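Local coordinates for protein pyruvate kinase (PDB 3GG8) that catalyses the last step of glycolysis, the transfer of phosphate from phosphoenolpyruvate to ADP to give pyruvate and ATP, at residues F265-R279 and K301-M315. Numbering follows the deposited sequence.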
loop_
_atom_site.group_PDB
_atom_site.type_symbol
_atom_site.label_atom_id
_atom_site.label_comp_id
_atom_site.label_asym_id
_atom_site.label_seq_id
_atom_site.Cartn_x
_atom_site.Cartn_y
_atom_site.Cartn_z
ATOM N N PHE C 265 4.820 -14.604 28.851
ATOM C CA PHE C 265 5.840 -14.381 27.814
ATOM C C PHE C 265 6.247 -12.931 27.563
ATOM O O PHE C 265 7.432 -12.651 27.419
ATOM C CB PHE C 265 5.496 -15.045 26.470
ATOM C CG PHE C 265 6.589 -14.880 25.430
ATOM C CD1 PHE C 265 7.753 -15.647 25.492
ATOM C CD2 PHE C 265 6.473 -13.922 24.411
ATOM C CE1 PHE C 265 8.782 -15.471 24.540
ATOM C CE2 PHE C 265 7.498 -13.747 23.444
ATOM C CZ PHE C 265 8.651 -14.516 23.517
ATOM N N ASP C 266 5.276 -12.019 27.478
ATOM C CA ASP C 266 5.571 -10.632 27.112
ATOM C C ASP C 266 6.439 -9.925 28.155
ATOM O O ASP C 266 7.388 -9.226 27.806
ATOM C CB ASP C 266 4.282 -9.859 26.833
ATOM C CG ASP C 266 3.589 -10.320 25.546
ATOM O OD1 ASP C 266 4.262 -10.536 24.527
ATOM O OD2 ASP C 266 2.357 -10.462 25.545
ATOM N N GLU C 267 6.120 -10.128 29.431
ATOM C CA GLU C 267 6.905 -9.562 30.521
ATOM C C GLU C 267 8.282 -10.252 30.618
ATOM O O GLU C 267 9.295 -9.591 30.888
ATOM C CB GLU C 267 6.120 -9.648 31.835
ATOM C CG GLU C 267 6.649 -8.765 32.999
ATOM C CD GLU C 267 6.052 -9.151 34.376
ATOM O OE1 GLU C 267 5.141 -10.019 34.421
ATOM O OE2 GLU C 267 6.507 -8.604 35.409
ATOM N N ILE C 268 8.324 -11.562 30.378
ATOM C CA ILE C 268 9.601 -12.289 30.290
ATOM C C ILE C 268 10.480 -11.718 29.158
ATOM O O ILE C 268 11.632 -11.363 29.378
ATOM C CB ILE C 268 9.382 -13.808 30.103
ATOM C CG1 ILE C 268 8.769 -14.429 31.360
ATOM C CG2 ILE C 268 10.687 -14.517 29.717
ATOM C CD1 ILE C 268 8.135 -15.809 31.114
ATOM N N LEU C 269 9.920 -11.602 27.960
ATOM C CA LEU C 269 10.653 -11.051 26.834
ATOM C C LEU C 269 11.179 -9.642 27.116
ATOM O O LEU C 269 12.317 -9.332 26.767
ATOM C CB LEU C 269 9.782 -11.040 25.583
ATOM C CG LEU C 269 10.337 -10.430 24.296
ATOM C CD1 LEU C 269 11.697 -10.981 23.895
ATOM C CD2 LEU C 269 9.306 -10.629 23.163
ATOM N N ALA C 270 10.348 -8.795 27.726
ATOM C CA ALA C 270 10.737 -7.415 28.026
ATOM C C ALA C 270 11.928 -7.361 28.965
ATOM O O ALA C 270 12.770 -6.482 28.829
ATOM C CB ALA C 270 9.558 -6.615 28.614
ATOM N N GLU C 271 12.001 -8.291 29.916
ATOM C CA GLU C 271 13.114 -8.299 30.873
ATOM C C GLU C 271 14.380 -8.957 30.338
ATOM O O GLU C 271 15.470 -8.757 30.876
ATOM C CB GLU C 271 12.704 -8.990 32.179
ATOM C CG GLU C 271 11.822 -8.158 33.093
ATOM C CD GLU C 271 12.490 -6.885 33.588
ATOM O OE1 GLU C 271 13.694 -6.695 33.325
ATOM O OE2 GLU C 271 11.803 -6.062 34.244
ATOM N N ALA C 272 14.230 -9.745 29.285
ATOM C CA ALA C 272 15.291 -10.615 28.800
ATOM C C ALA C 272 16.092 -9.981 27.678
ATOM O O ALA C 272 15.677 -8.972 27.091
ATOM C CB ALA C 272 14.697 -11.908 28.312
ATOM N N ASP C 273 17.232 -10.600 27.374
ATOM C CA ASP C 273 18.062 -10.190 26.258
ATOM C C ASP C 273 17.744 -11.018 24.996
ATOM O O ASP C 273 18.220 -10.723 23.902
ATOM C CB ASP C 273 19.534 -10.256 26.666
ATOM C CG ASP C 273 19.838 -9.353 27.859
ATOM O OD1 ASP C 273 19.592 -8.126 27.751
ATOM O OD2 ASP C 273 20.298 -9.857 28.913
ATOM N N GLY C 274 16.896 -12.028 25.157
ATOM C CA GLY C 274 16.520 -12.926 24.061
ATOM C C GLY C 274 15.836 -14.146 24.637
ATOM O O GLY C 274 15.760 -14.294 25.858
ATOM N N ILE C 275 15.342 -15.016 23.763
ATOM C CA ILE C 275 14.504 -16.148 24.165
ATOM C C ILE C 275 15.027 -17.459 23.567
ATOM O O ILE C 275 15.541 -17.477 22.440
ATOM C CB ILE C 275 12.990 -15.913 23.749
ATOM C CG1 ILE C 275 12.336 -14.774 24.562
ATOM C CG2 ILE C 275 12.145 -17.225 23.787
ATOM C CD1 ILE C 275 12.393 -14.932 26.105
ATOM N N MET C 276 14.906 -18.545 24.331
ATOM C CA MET C 276 15.094 -19.882 23.787
ATOM C C MET C 276 13.760 -20.638 23.872
ATOM O O MET C 276 13.164 -20.749 24.950
ATOM C CB MET C 276 16.237 -20.620 24.498
ATOM C CG MET C 276 16.480 -22.030 23.964
ATOM S SD MET C 276 17.756 -22.977 24.789
ATOM C CE MET C 276 19.192 -21.883 24.688
ATOM N N ILE C 277 13.265 -21.090 22.721
ATOM C CA ILE C 277 12.026 -21.845 22.634
ATOM C C ILE C 277 12.345 -23.350 22.712
ATOM O O ILE C 277 12.972 -23.905 21.807
ATOM C CB ILE C 277 11.284 -21.531 21.304
ATOM C CG1 ILE C 277 11.055 -20.025 21.137
ATOM C CG2 ILE C 277 9.961 -22.346 21.179
ATOM C CD1 ILE C 277 10.549 -19.640 19.764
ATOM N N ALA C 278 11.940 -23.995 23.807
ATOM C CA ALA C 278 12.155 -25.427 23.999
ATOM C C ALA C 278 10.893 -26.177 23.600
ATOM O O ALA C 278 10.039 -26.466 24.455
ATOM C CB ALA C 278 12.519 -25.729 25.453
ATOM N N ARG C 279 10.790 -26.496 22.305
ATOM C CA ARG C 279 9.603 -27.152 21.739
ATOM C C ARG C 279 9.254 -28.473 22.393
ATOM O O ARG C 279 8.100 -28.698 22.701
ATOM C CB ARG C 279 9.745 -27.389 20.226
ATOM C CG ARG C 279 9.739 -26.138 19.366
ATOM C CD ARG C 279 11.151 -25.800 18.916
ATOM N NE ARG C 279 11.812 -26.927 18.256
ATOM C CZ ARG C 279 11.620 -27.280 16.987
ATOM N NH1 ARG C 279 10.780 -26.605 16.212
ATOM N NH2 ARG C 279 12.282 -28.320 16.488
ATOM N N LYS C 301 7.183 -12.144 18.025
ATOM C CA LYS C 301 7.305 -11.168 19.110
ATOM C C LYS C 301 8.756 -10.769 19.398
ATOM O O LYS C 301 9.047 -9.591 19.635
ATOM C CB LYS C 301 6.648 -11.711 20.386
ATOM C CG LYS C 301 5.116 -11.730 20.334
ATOM C CD LYS C 301 4.547 -12.459 21.554
ATOM C CE LYS C 301 3.028 -12.339 21.603
ATOM N NZ LYS C 301 2.619 -10.985 22.028
ATOM N N CYS C 302 9.650 -11.756 19.389
ATOM C CA CYS C 302 11.088 -11.501 19.449
ATOM C C CYS C 302 11.572 -10.654 18.280
ATOM O O CYS C 302 12.314 -9.697 18.481
ATOM C CB CYS C 302 11.875 -12.820 19.519
ATOM S SG CYS C 302 11.651 -13.650 21.131
ATOM N N ASN C 303 11.155 -11.017 17.066
ATOM C CA ASN C 303 11.509 -10.265 15.873
ATOM C C ASN C 303 11.116 -8.791 16.008
ATOM O O ASN C 303 11.937 -7.908 15.786
ATOM C CB ASN C 303 10.829 -10.851 14.619
ATOM C CG ASN C 303 11.440 -12.176 14.149
ATOM O OD1 ASN C 303 10.847 -12.844 13.305
ATOM N ND2 ASN C 303 12.611 -12.562 14.683
ATOM N N VAL C 304 9.865 -8.541 16.383
ATOM C CA VAL C 304 9.288 -7.194 16.370
ATOM C C VAL C 304 10.019 -6.238 17.313
ATOM O O VAL C 304 9.992 -5.008 17.126
ATOM C CB VAL C 304 7.771 -7.225 16.688
ATOM C CG1 VAL C 304 7.239 -5.831 16.925
ATOM C CG2 VAL C 304 7.005 -7.863 15.541
ATOM N N VAL C 305 10.689 -6.815 18.304
ATOM C CA VAL C 305 11.325 -6.054 19.353
ATOM C C VAL C 305 12.855 -6.103 19.208
ATOM O O VAL C 305 13.588 -5.423 19.939
ATOM C CB VAL C 305 10.786 -6.540 20.734
ATOM C CG1 VAL C 305 11.717 -7.554 21.410
ATOM C CG2 VAL C 305 10.442 -5.358 21.621
ATOM N N GLY C 306 13.320 -6.898 18.240
ATOM C CA GLY C 306 14.726 -6.968 17.859
ATOM C C GLY C 306 15.632 -7.757 18.782
ATOM O O GLY C 306 16.825 -7.475 18.871
ATOM N N LYS C 307 15.081 -8.748 19.478
ATOM C CA LYS C 307 15.863 -9.550 20.420
ATOM C C LYS C 307 16.028 -10.975 19.871
ATOM O O LYS C 307 15.062 -11.549 19.323
ATOM C CB LYS C 307 15.178 -9.558 21.793
ATOM C CG LYS C 307 15.239 -8.217 22.550
ATOM C CD LYS C 307 14.633 -8.357 23.944
ATOM C CE LYS C 307 14.823 -7.103 24.798
ATOM N NZ LYS C 307 13.975 -7.117 26.040
ATOM N N PRO C 308 17.240 -11.555 19.994
ATOM C CA PRO C 308 17.486 -12.854 19.354
ATOM C C PRO C 308 16.619 -13.975 19.910
ATOM O O PRO C 308 16.400 -14.043 21.112
ATOM C CB PRO C 308 18.951 -13.131 19.683
ATOM C CG PRO C 308 19.230 -12.288 20.890
ATOM C CD PRO C 308 18.433 -11.062 20.710
ATOM N N VAL C 309 16.134 -14.848 19.033
ATOM C CA VAL C 309 15.362 -16.023 19.454
ATOM C C VAL C 309 16.097 -17.291 19.001
ATOM O O VAL C 309 16.574 -17.362 17.855
ATOM C CB VAL C 309 13.861 -15.970 18.957
ATOM C CG1 VAL C 309 13.753 -15.925 17.447
ATOM C CG2 VAL C 309 13.006 -17.120 19.554
ATOM N N ILE C 310 16.235 -18.252 19.915
ATOM C CA ILE C 310 16.791 -19.577 19.588
ATOM C C ILE C 310 15.695 -20.658 19.567
ATOM O O ILE C 310 14.913 -20.772 20.491
ATOM C CB ILE C 310 17.891 -20.006 20.590
ATOM C CG1 ILE C 310 18.886 -18.855 20.832
ATOM C CG2 ILE C 310 18.594 -21.320 20.150
ATOM C CD1 ILE C 310 19.735 -19.079 22.067
ATOM N N THR C 311 15.662 -21.430 18.492
ATOM C CA THR C 311 14.789 -22.583 18.368
ATOM C C THR C 311 15.561 -23.863 18.742
ATOM O O THR C 311 16.555 -24.229 18.097
ATOM C CB THR C 311 14.203 -22.661 16.935
ATOM O OG1 THR C 311 13.554 -21.417 16.640
ATOM C CG2 THR C 311 13.191 -23.786 16.810
ATOM N N ALA C 312 15.079 -24.535 19.782
ATOM C CA ALA C 312 15.811 -25.619 20.398
ATOM C C ALA C 312 14.971 -26.890 20.515
ATOM O O ALA C 312 13.732 -26.839 20.495
ATOM C CB ALA C 312 16.336 -25.182 21.773
ATOM N N THR C 313 15.677 -28.020 20.623
ATOM C CA THR C 313 15.130 -29.352 20.883
ATOM C C THR C 313 14.424 -29.921 19.676
ATOM O O THR C 313 13.876 -29.187 18.844
ATOM C CB THR C 313 14.182 -29.434 22.113
ATOM O OG1 THR C 313 12.869 -29.020 21.730
ATOM C CG2 THR C 313 14.679 -28.588 23.280
ATOM N N GLN C 314 14.457 -31.247 19.593
ATOM C CA GLN C 314 13.823 -31.985 18.532
ATOM C C GLN C 314 14.069 -31.366 17.152
ATOM O O GLN C 314 13.124 -31.178 16.377
ATOM C CB GLN C 314 12.328 -32.109 18.815
ATOM C CG GLN C 314 12.016 -32.560 20.230
ATOM C CD GLN C 314 10.548 -32.834 20.406
ATOM O OE1 GLN C 314 9.694 -32.120 19.869
ATOM N NE2 GLN C 314 10.242 -33.878 21.150
ATOM N N MET C 315 15.336 -31.063 16.869
ATOM C CA MET C 315 15.744 -30.429 15.617
ATOM C C MET C 315 16.180 -31.435 14.555
ATOM O O MET C 315 15.457 -31.687 13.587
ATOM C CB MET C 315 16.841 -29.387 15.881
ATOM C CG MET C 315 16.339 -28.201 16.724
ATOM S SD MET C 315 15.197 -27.117 15.812
ATOM C CE MET C 315 16.401 -26.041 15.058
#
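Arg-279, just past the end of strand 275-278, reaches across to the turn that follows strand 309-312. Its CB lies beside Thr-313 OG1, and the chain, bent at chi2 and again at chi3 (54°), then brings CD against Thr-311 CG2 (3.6 Å). Two nitrogens grip the carbonyl of Thr-313 side-on: Arg-279 NE to Thr-313 O is 3.1 Å and Arg-279 NH2 to Thr-313 O 3.0 Å, with that oxygen in the guanidinium plane. NE also makes a weak bond to Ala-312 O, while Met-315 SD sits over one face of the guanidinium, 3.2 Å from Arg-279 NH2. Outside the two segments, NH2 forms a salt bridge with Asp-332 and NH1 bonds Gln-295, so the planar group is held from several directions.

Between the strands, parallel pairing runs from Ile-275 N–Pro-308 O to Ala-312 N–Ile-277 O. On one face Ile-277 CD1 meets Val-309 CG2 (3.5 Å); on the other, Met-276 packs its CG on Ala-312 CB and its CE on Ile-310 CD1.

At the opposite end Lys-307, extended beyond CG, passes Leu-269 CD1 with its CD and reaches the C-terminal end of helix 265-271. Lys-307 NZ donates to Ala-272 O (2.7 Å) and to Leu-269 O (2.9 Å), the latter in the carbonyl plane; the helix dipole probably favours the ammonium. Cys-302 SG lies at the edge of the Phe-265 ring and against Ile-275 CG1 (3.7 Å), and Lys-301 NZ forms a salt bridge with the Asp-266 carboxylate, its hydrogen bond using the syn lone pair of OD1.

Strand 275-278, helix 288-305 and strand 309-312 make a beta-alpha-beta crossover of the TIM barrel: strand 275-278 lies between strands 251-256 and 309-312, strand 309-312 pairs on its far side with strand 343-346, and helices 265-271 and 288-305 pack outside the sheet.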